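Local coordinates for protein BPH (Thiobacillus denitrificans, PDB 5OVS) that forms a tetradecameric double-ring proteasome homologue with an inner cavity, and probably hydrolyses proteins as part of bacterial protein degradation, at the interface of chains A and B. Numbering follows the deposited sequence. Chains: chain A/B, BPH.

The interface of chains A and B. Residues chain A 103-104; chain B 51, 53-54, 108.
A:Asp103 reaches into chain B with its carboxylate between B:Arg108 and B:Ser51, and the two oxygens do different work. OD1 of A:Asp103 forms a salt bridge with the guanidinium nitrogen NH1 of B:Arg108, 3.1 Å away. As a hydrogen bond this is weak, with an angle of 133° at the hydrogen. The carboxylate and guanidinium planes stand nearly perpendicular, 85° apart. The arginine chain bends at chi2, which curls it round the acid: CB, CG and CD all pass near OD1, CB of B:Arg108 at 3.6 Å from OD1 of A:Asp103, before NH1 comes back to the same oxygen. The other oxygen, OD2 of A:Asp103, faces B:Ser51 and lies 3.6 Å from its CB, a packing contact. An alanine in place of A:Asp103 would probably leave the guanidinium of B:Arg108 without its acidic mate and open a gap beside B:Ser51.

A:Leu104, the next residue, supplies the apolar half through its two methyls. CD1 of A:Leu104 rests 3.8 Å from CB of B:Thr53, with the threonine methyl CG2 close by. CD2 of A:Leu104 sits off one face of the B:Phe54 ring and out beyond its rim, 4.1 Å from CE1, with CZ equally near. On the chain B side, B:Ser51 turns its OG anti to its own backbone nitrogen (chi1 172°), and there OG of B:Ser51 accepts a hydrogen bond from the backbone N of B:Thr53 at 3.3 Å, tying together the turn on which A:Leu104 settles.

Chain A contributes a loop between helix 74-91 and strand 111-115; chain B offers the loop leading into helix 54-63, the start of that helix and the loop carrying B:Arg108. This small patch is one part of a subunit contact within the fourteen-subunit double ring.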
loop_
_atom_site.group_PDB
_atom_site.type_symbol
_atom_site.label_atom_id
_atom_site.label_comp_id
_atom_site.label_asym_id
_atom_site.label_seq_id
_atom_site.Cartn_x
_atom_site.Cartn_y
_atom_site.Cartn_z
ATOM N N ASP A 103 -12.543 13.058 15.544
ATOM C CA ASP A 103 -13.316 14.307 15.527
ATOM C C ASP A 103 -12.466 15.483 15.997
ATOM O O ASP A 103 -12.312 16.480 15.298
ATOM C CB ASP A 103 -14.544 14.200 16.449
ATOM C CG ASP A 103 -15.691 13.428 15.820
ATOM O OD1 ASP A 103 -15.692 13.245 14.581
ATOM O OD2 ASP A 103 -16.607 13.027 16.571
ATOM N N LEU A 104 -11.915 15.327 17.191
ATOM C CA LEU A 104 -11.104 16.340 17.834
ATOM C C LEU A 104 -9.731 15.783 18.157
ATOM O O LEU A 104 -9.536 14.568 18.197
ATOM C CB LEU A 104 -11.784 16.766 19.129
ATOM C CG LEU A 104 -13.199 17.328 18.971
ATOM C CD1 LEU A 104 -13.922 17.343 20.309
ATOM C CD2 LEU A 104 -13.148 18.722 18.364
ATOM N N SER B 51 -19.381 13.650 18.808
ATOM C CA SER B 51 -18.613 13.586 20.048
ATOM C C SER B 51 -19.358 14.255 21.198
ATOM O O SER B 51 -19.955 15.332 21.033
ATOM C CB SER B 51 -17.240 14.243 19.874
ATOM O OG SER B 51 -16.569 14.345 21.117
ATOM N N THR B 53 -18.215 15.801 23.571
ATOM C CA THR B 53 -17.558 17.066 23.891
ATOM C C THR B 53 -18.213 18.269 23.236
ATOM O O THR B 53 -18.037 19.383 23.708
ATOM C CB THR B 53 -16.087 17.043 23.428
ATOM O OG1 THR B 53 -15.439 15.891 23.965
ATOM C CG2 THR B 53 -15.328 18.287 23.878
ATOM N N PHE B 54 -18.953 18.062 22.146
ATOM C CA PHE B 54 -19.440 19.190 21.340
ATOM C C PHE B 54 -20.454 20.064 22.063
ATOM O O PHE B 54 -20.458 21.292 21.898
ATOM C CB PHE B 54 -19.990 18.719 19.988
ATOM C CG PHE B 54 -18.919 18.461 18.953
ATOM C CD1 PHE B 54 -18.082 19.482 18.535
ATOM C CD2 PHE B 54 -18.764 17.204 18.386
ATOM C CE1 PHE B 54 -17.101 19.254 17.587
ATOM C CE2 PHE B 54 -17.784 16.965 17.434
ATOM C CZ PHE B 54 -16.950 17.990 17.034
ATOM N N ARG B 108 -18.178 17.807 11.866
ATOM C CA ARG B 108 -18.222 16.570 12.652
ATOM C C ARG B 108 -19.437 16.419 13.562
ATOM O O ARG B 108 -19.426 15.581 14.466
ATOM C CB ARG B 108 -16.954 16.424 13.505
ATOM C CG ARG B 108 -15.657 16.558 12.734
ATOM C CD ARG B 108 -15.526 15.468 11.685
ATOM N NE ARG B 108 -14.134 15.331 11.263
ATOM C CZ ARG B 108 -13.348 14.282 11.503
ATOM N NH1 ARG B 108 -13.802 13.215 12.156
ATOM N NH2 ARG B 108 -12.090 14.300 11.071
#